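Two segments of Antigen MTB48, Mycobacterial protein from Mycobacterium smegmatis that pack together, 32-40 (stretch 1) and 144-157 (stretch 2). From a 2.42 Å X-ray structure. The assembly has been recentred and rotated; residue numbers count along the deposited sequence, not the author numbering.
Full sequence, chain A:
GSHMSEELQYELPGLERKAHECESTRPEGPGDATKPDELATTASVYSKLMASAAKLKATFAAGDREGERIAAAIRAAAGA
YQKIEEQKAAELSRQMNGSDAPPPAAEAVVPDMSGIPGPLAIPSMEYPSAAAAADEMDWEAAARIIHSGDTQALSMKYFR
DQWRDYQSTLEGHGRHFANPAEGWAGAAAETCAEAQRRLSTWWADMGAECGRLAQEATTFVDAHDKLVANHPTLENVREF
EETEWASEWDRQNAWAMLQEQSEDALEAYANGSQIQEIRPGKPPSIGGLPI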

# COMPACT_ATOMS: atom_id res chain seq x y z
N ASP A 32 8.90 -9.05 3.53
CA ASP A 32 7.97 -9.80 4.35
C ASP A 32 8.48 -9.73 5.82
O ASP A 32 9.43 -9.01 6.12
N ALA A 33 7.85 -10.48 6.71
CA ALA A 33 8.21 -10.48 8.11
C ALA A 33 7.83 -11.81 8.73
O ALA A 33 6.97 -12.50 8.17
N THR A 34 8.44 -12.16 9.86
CA THR A 34 8.00 -13.32 10.63
C THR A 34 7.50 -12.94 12.03
O THR A 34 7.87 -11.89 12.56
N LYS A 35 6.62 -13.78 12.60
CA LYS A 35 6.14 -13.70 14.00
C LYS A 35 7.28 -13.69 15.01
O LYS A 35 8.21 -14.46 14.86
N PRO A 36 7.15 -12.89 16.08
CA PRO A 36 8.14 -12.89 17.17
C PRO A 36 8.08 -14.16 18.00
O PRO A 36 9.09 -14.60 18.51
N ASP A 37 6.89 -14.75 18.12
CA ASP A 37 6.71 -15.94 18.96
C ASP A 37 5.43 -16.65 18.55
O ASP A 37 4.72 -16.19 17.66
N GLU A 38 5.12 -17.75 19.23
CA GLU A 38 4.00 -18.60 18.85
C GLU A 38 2.76 -18.42 19.71
O GLU A 38 1.85 -19.24 19.66
N LEU A 39 2.72 -17.36 20.52
CA LEU A 39 1.51 -17.05 21.28
C LEU A 39 0.34 -16.83 20.33
O LEU A 39 0.52 -16.33 19.21
N ALA A 40 -0.85 -17.21 20.78
CA ALA A 40 -2.05 -17.09 19.95
C ALA A 40 -2.31 -15.63 19.62
O ALA A 40 -2.61 -15.30 18.48
N ARG A 144 8.40 -19.91 28.09
CA ARG A 144 9.11 -20.75 27.14
C ARG A 144 8.79 -20.33 25.72
O ARG A 144 9.68 -20.16 24.88
N ILE A 145 7.50 -20.18 25.44
CA ILE A 145 7.03 -19.80 24.11
C ILE A 145 7.56 -18.42 23.75
O ILE A 145 8.07 -18.22 22.65
N ILE A 146 7.45 -17.49 24.68
CA ILE A 146 7.93 -16.13 24.46
C ILE A 146 9.44 -16.12 24.18
O ILE A 146 9.90 -15.47 23.24
N HIS A 147 10.21 -16.85 24.97
CA HIS A 147 11.65 -16.68 24.88
C HIS A 147 12.33 -17.63 23.91
O HIS A 147 13.50 -17.44 23.58
N SER A 148 11.59 -18.60 23.38
CA SER A 148 12.16 -19.45 22.34
C SER A 148 12.04 -18.78 20.98
O SER A 148 12.59 -19.24 19.98
N GLY A 149 11.32 -17.67 20.93
CA GLY A 149 11.23 -16.90 19.71
C GLY A 149 12.21 -15.74 19.74
O GLY A 149 13.23 -15.79 20.44
N ASP A 150 11.88 -14.69 19.01
CA ASP A 150 12.68 -13.48 18.99
C ASP A 150 12.06 -12.43 19.90
O ASP A 150 11.18 -11.68 19.49
N THR A 151 12.56 -12.36 21.12
CA THR A 151 12.00 -11.50 22.15
C THR A 151 12.15 -10.03 21.80
O THR A 151 11.62 -9.16 22.50
N GLN A 152 12.86 -9.75 20.71
CA GLN A 152 13.02 -8.37 20.27
C GLN A 152 12.13 -8.01 19.08
O GLN A 152 12.09 -6.84 18.67
N ALA A 153 11.47 -9.02 18.51
CA ALA A 153 10.58 -8.84 17.36
C ALA A 153 11.25 -8.01 16.28
O ALA A 153 10.64 -7.11 15.71
N LEU A 154 12.51 -8.33 16.02
CA LEU A 154 13.32 -7.60 15.04
C LEU A 154 12.75 -7.65 13.64
O LEU A 154 12.87 -6.67 12.90
N SER A 155 12.18 -8.80 13.26
CA SER A 155 11.58 -8.93 11.93
C SER A 155 10.42 -7.95 11.78
O SER A 155 10.39 -7.14 10.85
N MSE A 156 9.50 -8.01 12.73
CA MSE A 156 8.36 -7.11 12.76
C MSE A 156 8.80 -5.66 12.82
O MSE A 156 8.22 -4.81 12.14
N LYS A 157 9.84 -5.37 13.58
CA LYS A 157 10.32 -3.99 13.66
C LYS A 157 10.90 -3.54 12.33
O LYS A 157 10.75 -2.39 11.95

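Stretch 2 meets stretch 1 first through a helix, then through a turn, and finally through the start of a second helix, while stretch 1 runs past it without regular secondary structure. Ile 145 makes the first contact: its CA-to-CB bond points toward stretch 1, and chi1 m with chi2 t accompanies an approach of CG2 of Ile 145 to 3.9 Å from CG of Leu 39 and 4.1 Å from CB of Glu 38. A branched aliphatic side chain suits this spot because it can cover both the backbone and the aliphatic base of Glu 38, whose carboxylate leads away to form a salt bridge with Lys 35 (NZ of Lys 35 to OE1 of Glu 38, 3.1 Å). The carbonyl of Ile 145 is served by water 3, which donates to O of Ile 145 (2.6 Å) and accepts from N of Glu 38 (2.9 Å), so that the two backbones are joined through solvent.

Ile 146, also m and t, has its CA-to-CB bond sideways to stretch 1. CG1 of Ile 146 lies 3.7 Å from CD1 of Leu 39, whose own m, t side chain comes nearer to the helix at its end, and the two buried aliphatic groups pack together. Beside them Asp 37, chi1 p, points toward stretch 2. Its carboxylate is well occupied: OD1 of Asp 37 accepts from N of Leu 39 at 3.0 Å, and water 2 donates to OD2 of Asp 37 (3.3 Å) and to O of Ile 146 (2.7 Å). These partners help to make a buried acid tolerable.

His 147 points away, and Ser 148 makes no contact. Gly 149 is where the backbones come close, with CA of Gly 149 3.4 Å from O of Pro 36 in a CA-H...O contact. A CB on Gly 149 would point toward stretch 1 and fall 2.2 Å from O of Pro 36, a clash, so glycine fits the space. The same carbonyl receives a hydrogen bond from the next residue, N of Asp 150 to O of Pro 36, 2.8 Å.

Asp 150 begins a type I turn, and its side chain, chi1 t, serves its own stretch: OD1 of Asp 150 accepts from N of Gln 152 (3.1 Å) and OD2 of Asp 150 from N of Leu 154 (2.7 Å). Thr 151 and Gln 152 point away. Ala 153, the N-cap residue of the second helix, offers a small methyl that lets Pro 36 pack closely, CB of Ala 153 to CB of Pro 36 at 3.8 Å.

Leu 154 points away, but Ser 155 points toward stretch 1. With chi1 t, its short hydroxyl reaches the backbone, and OG of Ser 155 accepts from N of Thr 34 at 2.8 Å and a nearly straight 165°. Met 156, present as selenomethionine, is m at all three chi angles; CG of Met 156 lies 4.2 Å from CD of Pro 36 and SE of Met 156 3.8 Å from CB of Ala 33. Water 1 bridges N of Met 156 (3.2 Å) to O of Thr 34 (2.7 Å).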

# COMPACT_ATOMS: atom_id res chain seq x y z
CB ASP A 32 7.88 -11.23 3.82
CG ASP A 32 6.60 -11.91 4.18
OD1 ASP A 32 5.84 -11.38 5.03
OD2 ASP A 32 6.37 -13.00 3.63
CB ALA A 33 7.52 -9.34 8.84
CB THR A 34 9.12 -14.36 10.73
OG1 THR A 34 10.25 -13.78 11.38
CG2 THR A 34 9.53 -14.81 9.36
CB LYS A 35 5.27 -14.91 14.35
CG LYS A 35 3.90 -14.89 13.84
CD LYS A 35 3.45 -16.29 13.49
CE LYS A 35 3.56 -17.19 14.67
NZ LYS A 35 2.89 -18.49 14.39
CB PRO A 36 7.75 -11.67 18.02
CG PRO A 36 6.69 -10.95 17.25
CD PRO A 36 6.09 -11.89 16.28
CB ASP A 37 6.66 -15.55 20.44
CG ASP A 37 5.56 -14.54 20.75
OD1 ASP A 37 4.36 -14.89 20.60
OD2 ASP A 37 5.88 -13.39 21.14
CB GLU A 38 4.42 -20.08 18.90
CG GLU A 38 5.47 -20.46 17.89
CD GLU A 38 4.96 -20.37 16.48
OE1 GLU A 38 3.84 -20.86 16.23
OE2 GLU A 38 5.66 -19.80 15.62
CB LEU A 39 1.70 -15.80 22.14
CG LEU A 39 2.68 -15.94 23.29
CD1 LEU A 39 2.95 -14.57 23.89
CD2 LEU A 39 2.10 -16.89 24.33
CB ALA A 40 -3.25 -17.71 20.66
CB ARG A 144 8.73 -22.22 27.36
CG ARG A 144 9.59 -23.25 26.64
CD ARG A 144 10.37 -24.09 27.65
NE ARG A 144 9.55 -24.40 28.82
CZ ARG A 144 10.03 -24.76 30.00
NH1 ARG A 144 11.34 -24.85 30.20
NH2 ARG A 144 9.19 -25.02 31.00
CB ILE A 145 5.50 -19.81 24.05
CG1 ILE A 145 4.98 -21.23 24.08
CG2 ILE A 145 4.99 -19.08 22.80
CD1 ILE A 145 3.51 -21.29 24.31
CB ILE A 146 7.62 -15.22 25.68
CG1 ILE A 146 6.12 -14.97 25.76
CG2 ILE A 146 8.33 -13.89 25.57
CD1 ILE A 146 5.67 -14.41 27.08
CB HIS A 147 12.26 -16.77 26.27
CG HIS A 147 11.98 -15.55 27.09
ND1 HIS A 147 12.83 -14.47 27.15
CD2 HIS A 147 10.90 -15.22 27.85
CE1 HIS A 147 12.30 -13.53 27.92
NE2 HIS A 147 11.13 -13.96 28.35
CB SER A 148 11.48 -20.82 22.34
OG SER A 148 10.27 -20.76 21.61
CB ASP A 150 12.83 -12.95 17.56
CG ASP A 150 13.56 -11.62 17.51
OD1 ASP A 150 14.30 -11.30 18.48
OD2 ASP A 150 13.38 -10.89 16.51
CB THR A 151 12.68 -11.79 23.53
OG1 THR A 151 14.06 -11.43 23.48
CG2 THR A 151 12.58 -13.26 23.85
CB GLN A 152 14.47 -8.10 19.91
CG GLN A 152 15.36 -7.84 21.09
CD GLN A 152 16.79 -7.63 20.64
OE1 GLN A 152 17.56 -8.58 20.48
NE2 GLN A 152 17.15 -6.38 20.41
CB ALA A 153 9.28 -8.19 17.77
CB LEU A 154 14.75 -8.15 15.03
CG LEU A 154 15.49 -7.98 16.35
CD1 LEU A 154 16.86 -8.63 16.28
CD2 LEU A 154 15.60 -6.50 16.67
CB SER A 155 11.10 -10.36 11.68
OG SER A 155 10.56 -10.48 10.37
CB MSE A 156 7.45 -7.45 13.95
CG MSE A 156 6.60 -8.69 13.68
SE MSE A 156 5.55 -8.56 12.02
CE MSE A 156 4.82 -6.79 12.25
CB LYS A 157 11.34 -3.84 14.79
CG LYS A 157 10.69 -3.77 16.17
CD LYS A 157 11.68 -4.00 17.30
CE LYS A 157 11.00 -3.82 18.65
NZ LYS A 157 11.78 -4.45 19.76
O HOH W 1 9.17 -10.60 14.50
O HOH W 2 9.10 -13.36 21.80
O HOH W 3 7.49 -19.06 20.28